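Local coordinates for protein 2-c-methyl-d-erythritol 2,4-cyclodiphosphate synthase (Plasmodium falciparum, PDB 4C82) that probably catalyses ring closure of 4-diphosphocytidyl-2-C-methyl-D-erythritol 2-phosphate to 2-C-methyl-D-erythritol 2,4-cyclodiphosphate with loss of CMP, a step of isoprenoid precursor synthesis, at residues 114-119 and 149-154; 124-129 and 159-164. The protein carries 1 engineered substitution. All coordinates share one frame; numbering follows the deposited sequence.

Interaction 1. Residues 114-119 and 149-154; sequences YDIGNV and ESQISV
The side-chain amide of Gln151 meets the backbone of 114-119 by its edge: Gly117 O lies only 6° out of the amide plane and accepts a hydrogen bond from NE2 at 2.9 Å. Seen from the acceptor, the donor is tilted 25° from the carbonyl plane. Ile116 O lies almost as near NE2, at 3.0 Å, but its angle is too poor for a bond. With CG anti to its own carbonyl carbon (chi1 -68°) and the chain extended beyond it, Gln151 runs alongside the strand, and CG passes 3.3 Å from Gly117 O. At the other end of the amide, OE1 accepts from the backbone N of Asp148, so both polar atoms hold its rotation.

Parallel strand pairing begins at Ile152, the residue after Gln151. Val119 N donates to Gln151 O at 2.8 Å, and Ser153 N returns a weak bond to Val119 O at 3.1 Å, which frames the parallel bridge of Val119 with Ile152. Their side chains share one face of the sheet, where the CG1 atoms of Val119 and Ile152 stand 4.0 Å apart. These strands, 114-124 and 152-157, are joined through helix 134-145 as a beta-alpha-beta unit. On its other side, strand 114-124 pairs with 170-181, and both Gly117 and Asn118 bond to Leu178, consistent with a beta bulge. Asn118 ND2 donates to Ile10 O of the second subunit.

Chemically, the glutamine amide supplies a donor to a buried carbonyl two residues before Val119, where 149-151 is still a 3-10 turn and strand 152-157 has not begun.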
ATOM      1  N   TYR A 114       8.223 -15.899 -15.170  1.00 29.72           N
ATOM      2  CA  TYR A 114       8.720 -14.814 -14.310  1.00 29.45           C
ATOM      3  C   TYR A 114       9.565 -15.376 -13.209  1.00 27.59           C
ATOM      4  O   TYR A 114       9.452 -16.569 -12.897  1.00 31.65           O
ATOM      5  CB  TYR A 114       7.514 -14.104 -13.717  1.00 27.42           C
ATOM      6  CG  TYR A 114       6.982 -13.060 -14.639  1.00 25.52           C
ATOM      7  CD1 TYR A 114       7.485 -11.762 -14.586  1.00 24.17           C
ATOM      8  CD2 TYR A 114       5.921 -13.337 -15.511  1.00 26.81           C
ATOM      9  CE1 TYR A 114       7.008 -10.799 -15.462  1.00 23.52           C
ATOM     10  CE2 TYR A 114       5.396 -12.360 -16.336  1.00 27.62           C
ATOM     11  CZ  TYR A 114       5.971 -11.098 -16.321  1.00 26.17           C
ATOM     12  OH  TYR A 114       5.484 -10.088 -17.129  1.00 25.85           O
ATOM     13  N   ASP A 115      10.423 -14.546 -12.625  1.00 27.06           N
ATOM     14  CA  ASP A 115      11.031 -14.851 -11.343  1.00 25.82           C
ATOM     15  C   ASP A 115      10.484 -13.760 -10.404  1.00 28.29           C
ATOM     16  O   ASP A 115      10.077 -12.707 -10.875  1.00 25.99           O
ATOM     17  CB  ASP A 115      12.533 -14.596 -11.387  1.00 31.16           C
ATOM     18  CG  ASP A 115      13.274 -15.593 -12.270  1.00 37.35           C
ATOM     19  OD1 ASP A 115      13.200 -16.781 -11.952  1.00 41.32           O
ATOM     20  OD2 ASP A 115      13.915 -15.148 -13.246  1.00 38.34           O
ATOM     21  N   ILE A 116      10.566 -13.994  -9.093  1.00 28.05           N
ATOM     22  CA  ILE A 116      10.295 -12.946  -8.133  1.00 26.74           C
ATOM     23  C   ILE A 116      11.550 -12.074  -8.027  1.00 26.93           C
ATOM     24  O   ILE A 116      12.671 -12.643  -8.000  1.00 28.31           O
ATOM     25  CB  ILE A 116      10.030 -13.576  -6.748  1.00 25.82           C
ATOM     26  CG1 ILE A 116       8.653 -14.262  -6.822  1.00 25.91           C
ATOM     27  CG2 ILE A 116      10.126 -12.458  -5.698  1.00 24.37           C
ATOM     28  CD1 ILE A 116       8.270 -15.160  -5.647  1.00 27.72           C
ATOM     29  N   GLY A 117      11.395 -10.737  -8.041  1.00 25.66           N
ATOM     30  CA  GLY A 117      12.481  -9.800  -7.647  1.00 21.25           C
ATOM     31  C   GLY A 117      12.640  -9.799  -6.150  1.00 24.50           C
ATOM     32  O   GLY A 117      13.459 -10.526  -5.596  1.00 21.54           O
ATOM     33  N   ASN A 118      11.855  -8.953  -5.453  1.00 23.36           N
ATOM     34  CA  ASN A 118      11.886  -9.025  -4.006  1.00 21.66           C
ATOM     35  C   ASN A 118      10.446  -8.863  -3.504  1.00 21.95           C
ATOM     36  O   ASN A 118       9.547  -8.524  -4.278  1.00 22.43           O
ATOM     37  CB  ASN A 118      12.814  -7.966  -3.406  1.00 20.96           C
ATOM     38  CG  ASN A 118      12.214  -6.525  -3.519  1.00 22.34           C
ATOM     39  OD1 ASN A 118      11.945  -6.048  -4.621  1.00 23.57           O
ATOM     40  ND2 ASN A 118      11.928  -5.898  -2.368  1.00 23.19           N
ATOM     41  N   VAL A 119      10.217  -9.149  -2.228  1.00 22.46           N
ATOM     42  CA  VAL A 119       8.858  -8.957  -1.691  1.00 22.73           C
ATOM     43  C   VAL A 119       9.073  -8.138  -0.375  1.00 23.15           C
ATOM     44  O   VAL A 119      10.037  -8.367   0.304  1.00 21.24           O
ATOM     45  CB  VAL A 119       8.166 -10.304  -1.458  1.00 28.71           C
ATOM     46  CG1 VAL A 119       9.007 -11.173  -0.528  1.00 27.24           C
ATOM     47  CG2 VAL A 119       6.708 -10.104  -0.881  1.00 28.20           C
ATOM     48  N   GLU A 149      16.756 -15.588   0.973  1.00 35.63           N
ATOM     49  CA  GLU A 149      16.335 -14.772   2.107  1.00 35.69           C
ATOM     50  C   GLU A 149      16.613 -13.284   1.842  1.00 36.73           C
ATOM     51  O   GLU A 149      15.879 -12.430   2.318  1.00 36.46           O
ATOM     52  CB  GLU A 149      16.907 -15.288   3.457  1.00 37.45           C
ATOM     53  CG  GLU A 149      16.436 -16.723   3.794  1.00 47.97           C
ATOM     54  CD  GLU A 149      16.689 -17.172   5.248  1.00 54.99           C
ATOM     55  OE1 GLU A 149      17.108 -16.353   6.091  1.00 61.18           O
ATOM     56  OE2 GLU A 149      16.456 -18.354   5.566  1.00 58.67           O
ATOM     57  N   SER A 150      17.635 -12.968   1.042  1.00 35.29           N
ATOM     58  CA  SER A 150      17.881 -11.591   0.663  1.00 34.53           C
ATOM     59  C   SER A 150      16.788 -10.935  -0.243  1.00 28.56           C
ATOM     60  O   SER A 150      16.876  -9.767  -0.558  1.00 32.23           O
ATOM     61  CB  SER A 150      19.242 -11.478  -0.007  1.00 37.83           C
ATOM     62  OG  SER A 150      19.264 -12.251  -1.184  1.00 37.36           O
ATOM     63  N   GLN A 151      15.829 -11.711  -0.730  1.00 27.39           N
ATOM     64  CA  GLN A 151      14.760 -11.147  -1.579  1.00 28.61           C
ATOM     65  C   GLN A 151      13.497 -10.850  -0.719  1.00 25.28           C
ATOM     66  O   GLN A 151      12.519 -10.392  -1.253  1.00 26.14           O
ATOM     67  CB  GLN A 151      14.426 -12.092  -2.730  1.00 25.11           C
ATOM     68  CG  GLN A 151      15.624 -12.212  -3.779  1.00 27.13           C
ATOM     69  CD  GLN A 151      15.379 -13.414  -4.697  1.00 27.22           C
ATOM     70  OE1 GLN A 151      15.800 -14.536  -4.392  1.00 32.35           O
ATOM     71  NE2 GLN A 151      14.522 -13.222  -5.692  1.00 25.78           N
ATOM     72  N   ILE A 152      13.584 -11.096   0.596  1.00 26.81           N
ATOM     73  CA  ILE A 152      12.414 -10.994   1.493  1.00 25.67           C
ATOM     74  C   ILE A 152      12.644  -9.960   2.604  1.00 28.07           C
ATOM     75  O   ILE A 152      13.741  -9.849   3.209  1.00 26.39           O
ATOM     76  CB  ILE A 152      12.049 -12.366   2.090  1.00 27.70           C
ATOM     77  CG1 ILE A 152      11.955 -13.415   0.972  1.00 23.82           C
ATOM     78  CG2 ILE A 152      10.802 -12.289   2.994  1.00 28.19           C
ATOM     79  CD1 ILE A 152      12.185 -14.823   1.478  1.00 26.05           C
ATOM     80  N   SER A 153      11.591  -9.198   2.904  1.00 24.41           N
ATOM     81  CA  SER A 153      11.659  -8.255   4.039  1.00 27.28           C
ATOM     82  C   SER A 153      10.327  -8.465   4.755  1.00 25.13           C
ATOM     83  O   SER A 153       9.301  -8.550   4.058  1.00 22.70           O
ATOM     84  CB  SER A 153      11.677  -6.850   3.531  1.00 25.09           C
ATOM     85  OG  SER A 153      11.270  -5.957   4.593  1.00 29.12           O
ATOM     86  N   VAL A 154      10.328  -8.626   6.079  1.00 24.52           N
ATOM     87  CA  VAL A 154       9.054  -8.733   6.776  1.00 27.68           C
ATOM     88  C   VAL A 154       9.168  -7.727   7.940  1.00 29.44           C
ATOM     89  O   VAL A 154      10.122  -7.834   8.716  1.00 26.75           O
ATOM     90  CB  VAL A 154       8.731 -10.150   7.327  1.00 31.97           C
ATOM     91  CG1 VAL A 154       8.623 -11.213   6.269  1.00 25.64           C
ATOM     92  CG2 VAL A 154       9.746 -10.597   8.333  1.00 42.70           C
TER

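Interaction 2. Residues 124-129 and 159-164; sequences IAQVPK and HEKLGV
Gln126 lays its amide across the side chain of Lys161 at about a right angle, NE2 lying 3.8 Å from Lys161 CG. The target is a type I' beta turn, His159 to Leu162, whose two central residues, Glu160 and Lys161, both have positive phi; Leu162 N closes it on His159 O at 3.0 Å. Gln126 itself belongs to the loop between strand 114-124 and helix 134-145, so one glutamine ties that loop to the turn following strand 152-157.

One oxygen does the binding. OE1 of Gln126 accepts from His159 N at 3.0 Å and from Lys161 N at 3.2 Å, and the two donors arrive from opposite faces of the amide plane. The first is tilted 33° from that plane; the second stands well above it, 60° out, and does not use a lone pair. Glu160 N lies close by as well, but at a poor angle. The bend at chi2 (60°) of Gln126 brings the amide round to this double grip.

Deeper in the contact, CG2 of Ile124 approaches the His159 ring obliquely, 3.9 Å from CD2. Tyr14 and Ile16 of the second subunit pack on Ile124 and His159 respectively, and Lys18 N of that subunit donates to Glu160 OE1, so the turn also belongs to the subunit interface. A bound zinc ion lies about 3 Å from the His159 side chain. Within the turn a hydrogen bond helps set the ring's rotation: His159 ND1 donates to Leu162 O at 2.6 Å, with that oxygen near the ring plane.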
ATOM      1  N   ILE A 124       0.541  -5.158  10.122  1.00 22.83           N
ATOM      2  CA  ILE A 124       0.061  -4.052  10.971  1.00 23.00           C
ATOM      3  C   ILE A 124      -0.782  -4.768  12.030  1.00 24.86           C
ATOM      4  O   ILE A 124      -1.904  -5.306  11.760  1.00 23.76           O
ATOM      5  CB  ILE A 124      -0.769  -3.026  10.165  1.00 24.56           C
ATOM      6  CG1 ILE A 124       0.043  -2.604   8.887  1.00 24.13           C
ATOM      7  CG2 ILE A 124      -1.144  -1.815  11.072  1.00 23.68           C
ATOM      8  CD1 ILE A 124      -0.599  -1.515   7.966  1.00 21.11           C
ATOM      9  N   ALA A 125      -0.190  -4.828  13.191  1.00 23.56           N
ATOM     10  CA  ALA A 125      -0.630  -5.749  14.261  1.00 28.61           C
ATOM     11  C   ALA A 125      -0.198  -5.129  15.576  1.00 26.36           C
ATOM     12  O   ALA A 125       0.967  -4.847  15.761  1.00 26.82           O
ATOM     13  CB  ALA A 125       0.038  -7.104  14.100  1.00 23.48           C
ATOM     14  N   GLN A 126      -1.129  -4.969  16.502  1.00 30.43           N
ATOM     15  CA  GLN A 126      -0.803  -4.536  17.877  1.00 31.53           C
ATOM     16  C   GLN A 126      -0.109  -5.693  18.584  1.00 32.84           C
ATOM     17  O   GLN A 126       0.863  -5.480  19.268  1.00 32.25           O
ATOM     18  CB  GLN A 126      -2.078  -4.050  18.663  1.00 32.89           C
ATOM     19  CG  GLN A 126      -1.768  -3.152  19.862  1.00 34.41           C
ATOM     20  CD  GLN A 126      -1.044  -1.872  19.515  1.00 29.41           C
ATOM     21  OE1 GLN A 126      -1.392  -1.192  18.546  1.00 29.41           O
ATOM     22  NE2 GLN A 126      -0.053  -1.497  20.336  1.00 27.55           N
ATOM     23  N   VAL A 127      -0.574  -6.920  18.368  1.00 33.92           N
ATOM     24  CA  VAL A 127       0.106  -8.164  18.812  1.00 33.74           C
ATOM     25  C   VAL A 127      -0.045  -9.233  17.700  1.00 33.79           C
ATOM     26  O   VAL A 127      -1.042  -9.216  16.992  1.00 33.92           O
ATOM     27  CB  VAL A 127      -0.535  -8.749  20.090  1.00 36.62           C
ATOM     28  CG1 VAL A 127      -0.372  -7.781  21.264  1.00 44.05           C
ATOM     29  CG2 VAL A 127      -1.992  -9.048  19.821  1.00 41.57           C
ATOM     30  N   PRO A 128       0.940 -10.149  17.523  1.00 36.71           N
ATOM     31  CA  PRO A 128       2.172 -10.249  18.286  1.00 35.60           C
ATOM     32  C   PRO A 128       3.214  -9.291  17.737  1.00 32.36           C
ATOM     33  O   PRO A 128       3.031  -8.734  16.686  1.00 31.93           O
ATOM     34  CB  PRO A 128       2.603 -11.713  18.038  1.00 35.73           C
ATOM     35  CG  PRO A 128       2.136 -11.988  16.607  1.00 36.93           C
ATOM     36  CD  PRO A 128       0.900 -11.140  16.409  1.00 34.53           C
ATOM     37  N   LYS A 129       4.307  -9.130  18.456  1.00 35.89           N
ATOM     38  CA  LYS A 129       5.488  -8.407  18.008  1.00 42.15           C
ATOM     39  C   LYS A 129       6.160  -9.258  16.899  1.00 40.96           C
ATOM     40  O   LYS A 129       6.350 -10.437  17.084  1.00 46.16           O
ATOM     41  CB  LYS A 129       6.410  -8.288  19.232  1.00 44.95           C
ATOM     42  CG  LYS A 129       7.646  -7.402  19.098  1.00 55.87           C
ATOM     43  CD  LYS A 129       8.726  -7.896  20.076  1.00 63.83           C
ATOM     44  CE  LYS A 129       9.811  -6.862  20.385  1.00 63.03           C
ATOM     45  NZ  LYS A 129       9.721  -6.307  21.771  1.00 71.43           N
ATOM     46  N   HIS A 159      -0.097   0.003  16.159  1.00 22.54           N
ATOM     47  CA  HIS A 159      -1.090   0.900  15.602  1.00 23.50           C
ATOM     48  C   HIS A 159      -1.547   1.763  16.745  1.00 23.25           C
ATOM     49  O   HIS A 159      -2.758   2.056  16.854  1.00 22.32           O
ATOM     50  CB  HIS A 159      -2.270   0.093  15.009  1.00 22.88           C
ATOM     51  CG  HIS A 159      -3.204   0.896  14.097  1.00 24.70           C
ATOM     52  ND1 HIS A 159      -4.349   1.465  14.553  1.00 21.38           N
ATOM     53  CD2 HIS A 159      -3.169   1.137  12.714  1.00 23.13           C
ATOM     54  CE1 HIS A 159      -4.982   2.122  13.556  1.00 24.18           C
ATOM     55  NE2 HIS A 159      -4.262   1.916  12.414  1.00 25.87           N
ATOM     56  N   GLU A 160      -0.637   2.044  17.682  1.00 22.09           N
ATOM     57  CA  GLU A 160      -0.895   3.142  18.684  1.00 24.47           C
ATOM     58  C   GLU A 160      -2.060   2.841  19.638  1.00 27.44           C
ATOM     59  O   GLU A 160      -2.667   3.768  20.231  1.00 27.64           O
ATOM     60  CB  GLU A 160      -1.121   4.460  17.932  1.00 28.36           C
ATOM     61  CG  GLU A 160       0.077   4.866  17.044  1.00 28.56           C
ATOM     62  CD  GLU A 160       1.258   5.336  17.914  1.00 36.15           C
ATOM     63  OE1 GLU A 160       1.135   6.384  18.545  1.00 42.98           O
ATOM     64  OE2 GLU A 160       2.286   4.651  17.989  1.00 39.22           O
ATOM     65  N   LYS A 161      -2.420   1.554  19.716  1.00 26.91           N
ATOM     66  CA  LYS A 161      -3.579   1.078  20.447  1.00 29.70           C
ATOM     67  C   LYS A 161      -4.848   1.805  20.087  1.00 32.13           C
ATOM     68  O   LYS A 161      -5.764   1.901  20.929  1.00 29.77           O
ATOM     69  CB  LYS A 161      -3.397   1.209  22.014  1.00 34.28           C
ATOM     70  CG  LYS A 161      -2.014   0.887  22.515  1.00 36.22           C
ATOM     71  CD  LYS A 161      -2.012   0.519  23.998  1.00 38.16           C
ATOM     72  CE  LYS A 161      -0.790  -0.322  24.304  1.00 45.83           C
ATOM     73  NZ  LYS A 161      -1.005  -1.169  25.522  1.00 57.07           N
ATOM     74  N   LEU A 162      -4.944   2.300  18.853  1.00 30.64           N
ATOM     75  CA  LEU A 162      -6.150   2.942  18.360  1.00 29.93           C
ATOM     76  C   LEU A 162      -6.809   2.096  17.269  1.00 32.73           C
ATOM     77  O   LEU A 162      -6.122   1.409  16.482  1.00 22.73           O
ATOM     78  CB  LEU A 162      -5.779   4.306  17.713  1.00 31.71           C
ATOM     79  CG  LEU A 162      -5.199   5.337  18.686  1.00 32.71           C
ATOM     80  CD1 LEU A 162      -4.755   6.529  17.861  1.00 32.61           C
ATOM     81  CD2 LEU A 162      -6.209   5.756  19.763  1.00 36.94           C
ATOM     82  N   GLY A 163      -8.131   2.172  17.232  1.00 33.93           N
ATOM     83  CA  GLY A 163      -8.947   1.558  16.209  1.00 29.90           C
ATOM     84  C   GLY A 163      -9.019   0.053  16.348  1.00 32.18           C
ATOM     85  O   GLY A 163      -8.508  -0.491  17.349  1.00 32.90           O
ATOM     86  N   VAL A 164      -9.596  -0.614  15.335  1.00 35.03           N
ATOM     87  CA  VAL A 164      -9.805  -2.096  15.349  1.00 34.96           C
ATOM     88  C   VAL A 164      -8.493  -2.819  15.560  1.00 32.32           C
ATOM     89  O   VAL A 164      -8.419  -3.710  16.411  1.00 27.18           O
ATOM     90  CB  VAL A 164     -10.533  -2.694  14.092  1.00 38.67           C
ATOM     91  CG1 VAL A 164     -11.624  -1.801  13.573  1.00 36.97           C
ATOM     92  CG2 VAL A 164      -9.588  -3.047  12.951  1.00 43.91           C
TER

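Interactions 1 and 2 lie near the start and beyond the end of the same two paired strands: strand 114-124 leads from the first to the loop of the second, and strand 152-157 leads on to its turn, so their segments alternate in sequence. The centres are 26 Å apart and the nearest atoms about 9 Å, without touching. Interaction 1 is the buried one, combining a short parallel pairing with the Gln151 side chain. Interaction 2 is partly buried and joins a loop to a turn. The polar work across the contact is done by the nitrogen of Gln151, beside backbone pairing, in one and by the oxygen of Gln126 in the other, and both contacts also meet the second subunit.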